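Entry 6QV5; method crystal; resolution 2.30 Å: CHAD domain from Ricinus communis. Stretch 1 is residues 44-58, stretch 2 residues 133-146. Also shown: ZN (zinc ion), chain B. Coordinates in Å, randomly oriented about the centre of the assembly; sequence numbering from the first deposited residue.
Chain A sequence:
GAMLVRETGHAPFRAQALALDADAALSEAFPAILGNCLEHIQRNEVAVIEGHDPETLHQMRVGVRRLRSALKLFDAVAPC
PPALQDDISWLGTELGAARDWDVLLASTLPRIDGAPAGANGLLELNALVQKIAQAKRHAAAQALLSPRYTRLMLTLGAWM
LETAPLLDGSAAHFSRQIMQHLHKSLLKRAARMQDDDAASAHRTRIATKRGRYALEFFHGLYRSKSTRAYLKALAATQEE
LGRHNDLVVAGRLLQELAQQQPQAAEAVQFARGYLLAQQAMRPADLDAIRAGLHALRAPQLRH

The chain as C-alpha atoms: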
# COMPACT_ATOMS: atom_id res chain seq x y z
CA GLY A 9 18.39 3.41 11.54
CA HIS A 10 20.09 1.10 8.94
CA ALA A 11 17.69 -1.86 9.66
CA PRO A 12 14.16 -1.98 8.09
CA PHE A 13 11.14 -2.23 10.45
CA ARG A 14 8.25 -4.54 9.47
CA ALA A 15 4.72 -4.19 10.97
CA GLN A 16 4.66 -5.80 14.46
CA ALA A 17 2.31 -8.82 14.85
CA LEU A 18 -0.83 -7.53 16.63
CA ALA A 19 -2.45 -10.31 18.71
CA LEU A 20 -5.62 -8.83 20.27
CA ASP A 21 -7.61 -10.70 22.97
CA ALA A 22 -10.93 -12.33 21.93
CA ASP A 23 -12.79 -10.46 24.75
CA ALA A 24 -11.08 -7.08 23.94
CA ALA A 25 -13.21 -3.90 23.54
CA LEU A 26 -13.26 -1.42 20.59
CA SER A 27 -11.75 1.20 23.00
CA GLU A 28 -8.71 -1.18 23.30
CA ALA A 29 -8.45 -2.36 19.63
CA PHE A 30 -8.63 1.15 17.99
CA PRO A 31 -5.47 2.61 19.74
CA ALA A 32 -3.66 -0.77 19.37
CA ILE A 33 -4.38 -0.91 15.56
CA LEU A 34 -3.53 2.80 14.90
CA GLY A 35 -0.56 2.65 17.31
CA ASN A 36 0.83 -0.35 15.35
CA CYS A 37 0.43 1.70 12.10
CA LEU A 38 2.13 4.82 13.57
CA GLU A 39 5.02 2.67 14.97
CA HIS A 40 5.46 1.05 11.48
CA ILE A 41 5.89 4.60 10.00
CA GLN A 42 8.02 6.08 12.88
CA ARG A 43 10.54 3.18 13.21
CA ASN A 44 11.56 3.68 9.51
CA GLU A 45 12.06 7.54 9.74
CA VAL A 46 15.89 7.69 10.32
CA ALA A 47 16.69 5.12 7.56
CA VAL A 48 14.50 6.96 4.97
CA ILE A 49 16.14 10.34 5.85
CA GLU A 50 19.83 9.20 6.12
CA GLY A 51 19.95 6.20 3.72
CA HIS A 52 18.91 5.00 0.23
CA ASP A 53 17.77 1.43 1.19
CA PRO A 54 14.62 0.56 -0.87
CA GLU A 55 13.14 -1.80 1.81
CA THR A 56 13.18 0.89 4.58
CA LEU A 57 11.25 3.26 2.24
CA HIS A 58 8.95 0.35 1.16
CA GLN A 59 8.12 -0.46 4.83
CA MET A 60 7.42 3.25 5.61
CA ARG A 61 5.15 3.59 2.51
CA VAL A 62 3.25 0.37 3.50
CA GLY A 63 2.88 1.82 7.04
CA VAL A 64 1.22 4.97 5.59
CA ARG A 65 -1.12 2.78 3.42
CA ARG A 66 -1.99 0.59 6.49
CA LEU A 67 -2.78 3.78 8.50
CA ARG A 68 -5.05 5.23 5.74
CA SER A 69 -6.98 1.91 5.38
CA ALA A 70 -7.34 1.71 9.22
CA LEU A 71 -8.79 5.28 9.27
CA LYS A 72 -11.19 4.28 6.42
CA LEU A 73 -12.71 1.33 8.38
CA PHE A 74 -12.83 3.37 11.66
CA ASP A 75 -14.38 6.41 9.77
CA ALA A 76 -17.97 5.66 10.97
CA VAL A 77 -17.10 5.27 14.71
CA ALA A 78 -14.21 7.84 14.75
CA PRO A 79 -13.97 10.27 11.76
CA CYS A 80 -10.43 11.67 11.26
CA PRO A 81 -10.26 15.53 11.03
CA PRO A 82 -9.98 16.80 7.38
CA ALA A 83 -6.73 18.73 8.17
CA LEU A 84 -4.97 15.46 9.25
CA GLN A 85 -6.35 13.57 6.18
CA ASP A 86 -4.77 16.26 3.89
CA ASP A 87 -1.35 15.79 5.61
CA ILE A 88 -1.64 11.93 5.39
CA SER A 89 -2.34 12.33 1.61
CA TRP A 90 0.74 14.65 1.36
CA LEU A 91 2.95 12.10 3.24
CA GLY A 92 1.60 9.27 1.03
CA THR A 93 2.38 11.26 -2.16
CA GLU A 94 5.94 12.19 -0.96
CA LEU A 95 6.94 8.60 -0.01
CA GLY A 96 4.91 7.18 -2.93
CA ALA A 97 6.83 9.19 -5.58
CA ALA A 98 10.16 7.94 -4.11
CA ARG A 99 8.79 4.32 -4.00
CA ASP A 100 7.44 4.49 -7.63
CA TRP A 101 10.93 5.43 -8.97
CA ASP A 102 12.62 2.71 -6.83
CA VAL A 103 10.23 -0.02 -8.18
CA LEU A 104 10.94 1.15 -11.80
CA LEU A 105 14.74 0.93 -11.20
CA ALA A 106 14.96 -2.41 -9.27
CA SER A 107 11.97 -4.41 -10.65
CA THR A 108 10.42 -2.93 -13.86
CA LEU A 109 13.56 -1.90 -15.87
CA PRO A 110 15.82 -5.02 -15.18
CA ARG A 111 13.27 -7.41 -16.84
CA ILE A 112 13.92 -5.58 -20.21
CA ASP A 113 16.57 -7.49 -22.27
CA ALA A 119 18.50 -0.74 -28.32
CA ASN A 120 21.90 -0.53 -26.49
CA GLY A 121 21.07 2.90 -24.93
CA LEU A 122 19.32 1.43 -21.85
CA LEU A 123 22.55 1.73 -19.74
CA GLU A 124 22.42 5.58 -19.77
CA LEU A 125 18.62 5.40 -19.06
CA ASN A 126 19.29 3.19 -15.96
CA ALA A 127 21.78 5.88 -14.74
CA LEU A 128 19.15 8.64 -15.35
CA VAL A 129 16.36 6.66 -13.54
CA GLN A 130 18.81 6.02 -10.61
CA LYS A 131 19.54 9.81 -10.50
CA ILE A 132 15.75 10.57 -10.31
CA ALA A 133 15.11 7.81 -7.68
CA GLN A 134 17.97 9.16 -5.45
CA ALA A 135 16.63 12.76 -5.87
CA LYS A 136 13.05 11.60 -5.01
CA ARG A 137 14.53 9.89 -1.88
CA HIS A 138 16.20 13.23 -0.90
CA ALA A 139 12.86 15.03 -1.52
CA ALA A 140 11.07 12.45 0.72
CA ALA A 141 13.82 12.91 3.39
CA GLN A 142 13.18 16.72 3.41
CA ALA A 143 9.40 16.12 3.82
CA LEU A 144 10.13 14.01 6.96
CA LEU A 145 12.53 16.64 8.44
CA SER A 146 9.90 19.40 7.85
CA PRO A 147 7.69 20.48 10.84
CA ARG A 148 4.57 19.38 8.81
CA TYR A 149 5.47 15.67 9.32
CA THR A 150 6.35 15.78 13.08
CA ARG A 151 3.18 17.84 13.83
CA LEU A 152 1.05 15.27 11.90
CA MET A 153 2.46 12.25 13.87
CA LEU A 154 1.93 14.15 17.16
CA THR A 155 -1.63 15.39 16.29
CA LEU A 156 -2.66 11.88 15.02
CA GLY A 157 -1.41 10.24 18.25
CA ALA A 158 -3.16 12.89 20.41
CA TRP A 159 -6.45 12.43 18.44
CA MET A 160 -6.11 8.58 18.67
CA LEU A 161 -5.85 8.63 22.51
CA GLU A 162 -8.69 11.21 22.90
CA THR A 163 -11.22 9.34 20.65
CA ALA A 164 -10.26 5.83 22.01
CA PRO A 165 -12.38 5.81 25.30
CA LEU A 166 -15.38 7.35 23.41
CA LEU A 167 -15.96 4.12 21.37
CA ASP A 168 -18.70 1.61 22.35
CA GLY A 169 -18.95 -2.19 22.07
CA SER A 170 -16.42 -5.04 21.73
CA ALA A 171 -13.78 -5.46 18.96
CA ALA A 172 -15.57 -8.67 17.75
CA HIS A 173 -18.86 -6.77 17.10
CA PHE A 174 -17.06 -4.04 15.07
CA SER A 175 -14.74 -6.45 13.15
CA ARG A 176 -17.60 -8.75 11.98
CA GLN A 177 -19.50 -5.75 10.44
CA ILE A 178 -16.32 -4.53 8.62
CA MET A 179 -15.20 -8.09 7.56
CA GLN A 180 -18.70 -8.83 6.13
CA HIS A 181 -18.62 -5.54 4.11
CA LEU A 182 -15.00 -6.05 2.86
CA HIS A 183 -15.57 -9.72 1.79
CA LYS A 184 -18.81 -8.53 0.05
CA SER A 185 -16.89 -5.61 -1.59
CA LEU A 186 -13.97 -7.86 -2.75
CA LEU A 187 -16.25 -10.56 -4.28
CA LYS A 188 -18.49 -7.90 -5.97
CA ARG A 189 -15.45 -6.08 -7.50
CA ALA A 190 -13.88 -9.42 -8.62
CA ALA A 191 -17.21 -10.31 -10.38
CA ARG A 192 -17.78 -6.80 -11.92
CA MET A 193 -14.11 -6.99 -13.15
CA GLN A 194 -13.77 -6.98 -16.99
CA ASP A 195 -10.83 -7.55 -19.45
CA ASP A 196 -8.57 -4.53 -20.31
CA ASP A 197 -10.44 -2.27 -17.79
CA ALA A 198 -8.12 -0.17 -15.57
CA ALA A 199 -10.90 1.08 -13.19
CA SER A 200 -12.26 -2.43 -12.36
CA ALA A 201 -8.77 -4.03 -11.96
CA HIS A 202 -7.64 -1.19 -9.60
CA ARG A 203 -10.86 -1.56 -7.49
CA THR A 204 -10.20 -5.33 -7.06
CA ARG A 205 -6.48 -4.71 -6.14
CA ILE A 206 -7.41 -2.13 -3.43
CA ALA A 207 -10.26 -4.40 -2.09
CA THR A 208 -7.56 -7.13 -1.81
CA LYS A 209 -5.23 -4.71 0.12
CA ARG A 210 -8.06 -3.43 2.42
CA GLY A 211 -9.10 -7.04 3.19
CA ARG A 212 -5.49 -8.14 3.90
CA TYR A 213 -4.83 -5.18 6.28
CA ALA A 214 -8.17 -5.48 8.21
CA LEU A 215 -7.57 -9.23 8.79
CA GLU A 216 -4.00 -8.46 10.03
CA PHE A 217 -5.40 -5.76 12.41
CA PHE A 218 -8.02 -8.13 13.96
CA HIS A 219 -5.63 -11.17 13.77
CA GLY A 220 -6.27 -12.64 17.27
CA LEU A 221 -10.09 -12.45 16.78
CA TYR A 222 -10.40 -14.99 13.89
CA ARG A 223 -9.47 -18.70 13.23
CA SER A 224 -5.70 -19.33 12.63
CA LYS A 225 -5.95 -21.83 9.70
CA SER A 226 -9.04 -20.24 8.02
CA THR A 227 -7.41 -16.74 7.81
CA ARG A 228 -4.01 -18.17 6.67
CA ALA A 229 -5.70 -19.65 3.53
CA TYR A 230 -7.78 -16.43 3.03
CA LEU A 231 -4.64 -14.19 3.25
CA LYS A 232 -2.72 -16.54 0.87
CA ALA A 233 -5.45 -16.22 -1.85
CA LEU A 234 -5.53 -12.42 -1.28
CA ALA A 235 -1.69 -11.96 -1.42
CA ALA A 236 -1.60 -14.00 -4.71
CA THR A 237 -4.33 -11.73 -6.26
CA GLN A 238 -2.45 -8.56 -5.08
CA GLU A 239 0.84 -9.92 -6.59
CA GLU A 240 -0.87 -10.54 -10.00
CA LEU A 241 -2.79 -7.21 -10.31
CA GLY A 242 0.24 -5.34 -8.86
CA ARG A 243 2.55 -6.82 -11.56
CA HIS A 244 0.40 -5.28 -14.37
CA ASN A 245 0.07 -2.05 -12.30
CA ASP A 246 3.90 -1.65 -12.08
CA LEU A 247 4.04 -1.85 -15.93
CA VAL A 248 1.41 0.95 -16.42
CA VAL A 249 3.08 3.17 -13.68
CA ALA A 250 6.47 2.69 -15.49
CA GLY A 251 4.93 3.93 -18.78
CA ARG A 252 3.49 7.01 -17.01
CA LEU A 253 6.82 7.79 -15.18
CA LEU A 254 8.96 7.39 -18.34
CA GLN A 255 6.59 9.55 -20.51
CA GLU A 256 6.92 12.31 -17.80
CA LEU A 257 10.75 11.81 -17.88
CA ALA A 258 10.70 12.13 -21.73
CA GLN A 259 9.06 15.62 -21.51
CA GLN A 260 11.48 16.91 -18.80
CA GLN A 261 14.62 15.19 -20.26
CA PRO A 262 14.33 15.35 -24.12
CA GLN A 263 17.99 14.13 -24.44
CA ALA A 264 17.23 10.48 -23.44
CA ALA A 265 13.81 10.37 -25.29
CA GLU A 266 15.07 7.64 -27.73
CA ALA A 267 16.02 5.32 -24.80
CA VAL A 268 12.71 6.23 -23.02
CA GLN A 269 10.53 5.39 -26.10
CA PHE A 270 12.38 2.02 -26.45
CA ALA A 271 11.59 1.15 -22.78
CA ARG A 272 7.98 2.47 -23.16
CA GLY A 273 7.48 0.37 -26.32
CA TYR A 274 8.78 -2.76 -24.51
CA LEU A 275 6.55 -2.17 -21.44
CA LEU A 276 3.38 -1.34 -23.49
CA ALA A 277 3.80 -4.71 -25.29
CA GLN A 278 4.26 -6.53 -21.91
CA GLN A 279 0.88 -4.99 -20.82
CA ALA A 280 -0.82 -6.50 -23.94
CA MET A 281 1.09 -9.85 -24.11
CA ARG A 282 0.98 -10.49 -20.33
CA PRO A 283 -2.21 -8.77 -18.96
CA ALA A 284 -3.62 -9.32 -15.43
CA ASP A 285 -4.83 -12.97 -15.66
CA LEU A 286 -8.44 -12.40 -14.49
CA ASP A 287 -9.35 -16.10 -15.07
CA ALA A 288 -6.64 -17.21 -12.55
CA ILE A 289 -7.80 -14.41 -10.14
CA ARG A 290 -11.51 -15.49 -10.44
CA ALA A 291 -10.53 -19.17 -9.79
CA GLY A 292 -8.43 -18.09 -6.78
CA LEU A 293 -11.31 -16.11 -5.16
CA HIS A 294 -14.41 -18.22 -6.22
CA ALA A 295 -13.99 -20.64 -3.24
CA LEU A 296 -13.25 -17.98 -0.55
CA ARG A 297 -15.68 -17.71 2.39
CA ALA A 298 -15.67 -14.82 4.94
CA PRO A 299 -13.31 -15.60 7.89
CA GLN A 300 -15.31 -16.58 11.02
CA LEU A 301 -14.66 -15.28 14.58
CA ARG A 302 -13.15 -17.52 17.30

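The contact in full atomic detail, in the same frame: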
# COMPACT_ATOMS: atom_id res chain seq x y z
N ASN A 44 10.86 3.66 10.80
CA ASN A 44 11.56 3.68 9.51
C ASN A 44 12.08 5.08 9.14
O ASN A 44 12.86 5.19 8.19
CB ASN A 44 10.69 3.08 8.41
CG ASN A 44 10.60 1.58 8.48
OD1 ASN A 44 11.57 0.85 8.25
ND2 ASN A 44 9.42 1.07 8.78
N GLU A 45 11.70 6.13 9.91
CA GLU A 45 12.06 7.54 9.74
C GLU A 45 13.53 7.82 9.43
O GLU A 45 13.83 8.38 8.38
CB GLU A 45 11.68 8.35 10.99
CG GLU A 45 10.24 8.81 11.04
CD GLU A 45 9.85 9.52 12.33
OE1 GLU A 45 10.72 10.15 12.96
OE2 GLU A 45 8.65 9.46 12.69
N VAL A 46 14.43 7.46 10.37
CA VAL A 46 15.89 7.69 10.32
C VAL A 46 16.52 7.10 9.05
O VAL A 46 17.27 7.79 8.36
CB VAL A 46 16.59 7.20 11.62
CG1 VAL A 46 18.08 7.52 11.61
CG2 VAL A 46 15.93 7.80 12.87
N ALA A 47 16.18 5.84 8.73
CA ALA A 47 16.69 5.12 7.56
C ALA A 47 16.24 5.72 6.23
O ALA A 47 16.99 5.65 5.25
CB ALA A 47 16.32 3.66 7.65
N VAL A 48 15.03 6.31 6.18
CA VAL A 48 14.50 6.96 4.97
C VAL A 48 15.20 8.31 4.76
O VAL A 48 15.52 8.68 3.63
CB VAL A 48 12.95 7.05 4.95
CG1 VAL A 48 12.44 7.79 3.72
CG2 VAL A 48 12.32 5.66 5.01
N ILE A 49 15.47 9.04 5.87
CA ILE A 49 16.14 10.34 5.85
C ILE A 49 17.64 10.21 5.49
O ILE A 49 18.09 10.84 4.54
CB ILE A 49 15.91 11.14 7.18
CG1 ILE A 49 14.42 11.54 7.34
CG2 ILE A 49 16.83 12.37 7.29
CD1 ILE A 49 13.98 11.85 8.80
N GLU A 50 18.38 9.38 6.25
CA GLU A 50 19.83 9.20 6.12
C GLU A 50 20.30 8.25 5.01
O GLU A 50 21.38 8.49 4.45
CB GLU A 50 20.42 8.75 7.47
CG GLU A 50 20.36 9.83 8.54
CD GLU A 50 20.72 9.43 9.96
OE1 GLU A 50 21.21 8.30 10.17
OE2 GLU A 50 20.51 10.27 10.87
N GLY A 51 19.55 7.19 4.72
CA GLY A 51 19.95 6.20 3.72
C GLY A 51 19.20 6.21 2.40
O GLY A 51 18.39 7.10 2.14
N HIS A 52 19.51 5.21 1.55
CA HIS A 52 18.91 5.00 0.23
C HIS A 52 18.40 3.56 0.05
O HIS A 52 18.11 3.14 -1.08
CB HIS A 52 19.91 5.38 -0.89
CG HIS A 52 19.98 6.84 -1.14
ND1 HIS A 52 19.11 7.47 -2.02
CD2 HIS A 52 20.82 7.77 -0.62
CE1 HIS A 52 19.45 8.75 -2.01
NE2 HIS A 52 20.47 8.98 -1.18
N ASP A 53 18.26 2.81 1.16
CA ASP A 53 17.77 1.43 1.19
C ASP A 53 16.31 1.39 0.69
O ASP A 53 15.47 2.11 1.23
CB ASP A 53 17.88 0.85 2.62
CG ASP A 53 17.76 -0.66 2.74
OD1 ASP A 53 16.80 -1.24 2.17
OD2 ASP A 53 18.60 -1.27 3.44
N PRO A 54 16.00 0.59 -0.36
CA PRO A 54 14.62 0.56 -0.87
C PRO A 54 13.59 -0.08 0.07
O PRO A 54 12.44 0.35 0.06
CB PRO A 54 14.74 -0.21 -2.19
CG PRO A 54 15.94 -1.06 -2.02
CD PRO A 54 16.89 -0.31 -1.14
N GLU A 55 14.01 -1.08 0.87
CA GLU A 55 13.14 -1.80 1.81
C GLU A 55 12.64 -0.93 2.96
O GLU A 55 11.48 -1.05 3.35
CB GLU A 55 13.83 -3.09 2.31
CG GLU A 55 12.96 -4.03 3.13
CD GLU A 55 11.65 -4.52 2.51
OE1 GLU A 55 11.61 -4.74 1.28
OE2 GLU A 55 10.67 -4.69 3.27
N THR A 56 13.51 -0.04 3.49
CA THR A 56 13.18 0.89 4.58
C THR A 56 12.09 1.87 4.13
O THR A 56 11.16 2.14 4.88
CB THR A 56 14.44 1.61 5.10
OG1 THR A 56 14.98 2.41 4.05
CG2 THR A 56 15.50 0.65 5.63
N LEU A 57 12.21 2.37 2.88
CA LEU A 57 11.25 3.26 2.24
C LEU A 57 9.95 2.50 1.93
O LEU A 57 8.86 3.04 2.13
CB LEU A 57 11.86 3.87 0.95
CG LEU A 57 10.96 4.69 0.02
CD1 LEU A 57 10.55 6.02 0.64
CD2 LEU A 57 11.64 4.93 -1.31
N HIS A 58 10.07 1.23 1.46
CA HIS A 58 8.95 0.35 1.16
C HIS A 58 8.11 0.11 2.42
O HIS A 58 6.89 0.28 2.37
CB HIS A 58 9.44 -0.99 0.55
CG HIS A 58 8.36 -1.99 0.25
ND1 HIS A 58 8.58 -3.34 0.39
CD2 HIS A 58 7.09 -1.79 -0.19
CE1 HIS A 58 7.44 -3.93 0.04
NE2 HIS A 58 6.52 -3.04 -0.31
N ALA A 133 15.47 8.59 -8.87
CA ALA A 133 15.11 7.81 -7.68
C ALA A 133 15.84 8.31 -6.42
O ALA A 133 15.22 8.44 -5.37
CB ALA A 133 15.40 6.33 -7.91
N GLN A 134 17.15 8.63 -6.55
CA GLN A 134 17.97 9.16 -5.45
C GLN A 134 17.53 10.57 -5.07
O GLN A 134 17.51 10.90 -3.88
CB GLN A 134 19.46 9.11 -5.80
CG GLN A 134 20.06 7.70 -5.71
CD GLN A 134 21.36 7.54 -6.45
OE1 GLN A 134 21.58 8.09 -7.54
NE2 GLN A 134 22.26 6.75 -5.88
N ALA A 135 17.12 11.39 -6.07
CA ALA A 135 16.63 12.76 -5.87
C ALA A 135 15.25 12.74 -5.21
O ALA A 135 14.98 13.59 -4.35
CB ALA A 135 16.57 13.50 -7.20
N LYS A 136 14.39 11.77 -5.58
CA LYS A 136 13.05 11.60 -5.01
C LYS A 136 13.16 11.13 -3.55
O LYS A 136 12.31 11.49 -2.73
CB LYS A 136 12.20 10.63 -5.84
CG LYS A 136 11.78 11.17 -7.21
CD LYS A 136 10.57 12.11 -7.17
CE LYS A 136 10.28 12.67 -8.54
NZ LYS A 136 9.15 13.63 -8.51
N ARG A 137 14.23 10.37 -3.23
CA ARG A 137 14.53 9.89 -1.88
C ARG A 137 14.95 11.08 -1.01
O ARG A 137 14.54 11.16 0.15
CB ARG A 137 15.61 8.79 -1.91
CG ARG A 137 16.02 8.20 -0.55
CD ARG A 137 14.88 7.55 0.23
NE ARG A 137 15.37 6.81 1.39
CZ ARG A 137 15.53 5.49 1.42
NH1 ARG A 137 15.23 4.75 0.36
NH2 ARG A 137 15.99 4.90 2.51
N HIS A 138 15.75 12.01 -1.57
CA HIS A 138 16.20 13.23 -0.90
C HIS A 138 15.02 14.16 -0.65
O HIS A 138 14.95 14.78 0.41
CB HIS A 138 17.30 13.94 -1.72
CG HIS A 138 18.65 13.30 -1.60
ND1 HIS A 138 19.73 13.75 -2.34
CD2 HIS A 138 19.06 12.27 -0.82
CE1 HIS A 138 20.75 12.99 -1.99
NE2 HIS A 138 20.40 12.08 -1.08
N ALA A 139 14.08 14.23 -1.61
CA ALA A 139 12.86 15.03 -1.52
C ALA A 139 11.94 14.49 -0.43
O ALA A 139 11.33 15.27 0.30
CB ALA A 139 12.14 15.04 -2.86
N ALA A 140 11.86 13.14 -0.30
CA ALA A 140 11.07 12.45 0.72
C ALA A 140 11.70 12.66 2.10
O ALA A 140 10.97 12.84 3.07
CB ALA A 140 10.98 10.97 0.40
N ALA A 141 13.05 12.68 2.17
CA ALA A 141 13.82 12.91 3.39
C ALA A 141 13.56 14.31 3.95
O ALA A 141 13.44 14.47 5.17
CB ALA A 141 15.30 12.73 3.11
N GLN A 142 13.45 15.32 3.06
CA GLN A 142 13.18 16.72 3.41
C GLN A 142 11.77 16.88 3.96
O GLN A 142 11.56 17.67 4.88
CB GLN A 142 13.40 17.65 2.20
CG GLN A 142 14.87 17.91 1.86
CD GLN A 142 15.57 18.75 2.90
OE1 GLN A 142 16.32 18.25 3.73
NE2 GLN A 142 15.35 20.06 2.86
N ALA A 143 10.80 16.12 3.40
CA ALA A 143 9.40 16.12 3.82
C ALA A 143 9.26 15.56 5.25
O ALA A 143 8.38 16.00 5.99
CB ALA A 143 8.56 15.29 2.86
N LEU A 144 10.13 14.62 5.63
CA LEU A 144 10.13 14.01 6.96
C LEU A 144 10.79 14.91 8.00
O LEU A 144 10.40 14.88 9.17
CB LEU A 144 10.79 12.62 6.94
CG LEU A 144 10.14 11.54 6.07
CD1 LEU A 144 10.96 10.28 6.09
CD2 LEU A 144 8.71 11.25 6.51
N LEU A 145 11.80 15.71 7.58
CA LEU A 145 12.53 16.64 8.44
C LEU A 145 11.75 17.95 8.64
O LEU A 145 12.07 18.71 9.56
CB LEU A 145 13.92 16.95 7.85
CG LEU A 145 14.96 15.82 7.87
CD1 LEU A 145 16.13 16.15 6.96
CD2 LEU A 145 15.46 15.53 9.29
N SER A 146 10.74 18.20 7.79
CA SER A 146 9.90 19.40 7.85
C SER A 146 8.96 19.35 9.07
O SER A 146 8.56 18.26 9.47
CB SER A 146 9.09 19.55 6.56
OG SER A 146 8.01 18.63 6.48
ZN ZN B . 21.80 10.76 -1.04
O HOH W 1 17.25 6.19 -3.70

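How does the first helix of stretch 1 lie against stretch 2? Helix 45-50 crosses helix 133-145 at 132° between their N-to-C directions, with the axes 8.4 Å apart at closest approach. Apolar side chains fill the crossing. Val-48 CG1 lies 3.7 Å from Leu-144 CD1. Ile-49, rotamer m at chi1 and t at chi2, places CD1 3.8 Å from Leu-144 CB and CG2 3.9 Å from Leu-145 CD1. Ala-141 points toward this helix, and its small side chain lets the backbones come close: its CA is 4.2 Å from Ile-49 CA, and its CB is 3.7 Å from Ile-49 O. Val-46 and Glu-50 point away and take no part.

What becomes of the carbonyl groups where this helix ends? Arg-137 points toward stretch 1 and, buried, brings its guanidinium to them. Its NH2 donates to Ala-47 O at 3.0 Å and its NE to Val-48 O at 2.9 Å. Ala-47 O also accepts from Gly-51 N, at 3.0 Å, so it serves both the helix and the arginine. Gly-51 then leaves helical geometry, and its O sits over one face of the guanidinium; a CB here would be crowded by Ala-47 O. An arginine suits this place because its flat, multiply donating end can reach several carbonyls at once.

How does a metal join His-52 to stretch 2? Its CB points sideways, but the end of the side chain comes nearer, and NE2 binds the zinc ion at 2.2 Å while His-138 NE2 binds it at 1.9 Å. The two NE2 atoms, of His-52 and His-138, are 3.1 Å apart because they share the ion, not because they hydrogen-bond to each other. The rings meet obliquely, with planes at 60°. At the other ring nitrogen, His-52 ND1 donates to a water at 2.8 Å, and that water makes a weak bond to Ala-133 O at 3.5 Å.

How does the start of the second helix complete the arginine's pocket? Asp-53 O accepts from Arg-137 NH1 at 2.8 Å and from Arg-137 NH2 at 3.1 Å, and also from Thr-56 OG1 at 2.9 Å. The Asp-53 side chain points away from stretch 2 and caps the helix instead, OD1 accepting from Glu-55 N at 3.1 Å. Leu-57, buried and pointing toward stretch 2, lays CB 3.5 Å from Arg-137 NH1, over the guanidinium face opposite Gly-51 O. The charged group is thus covered on both faces while its edge is spent on backbone oxygens.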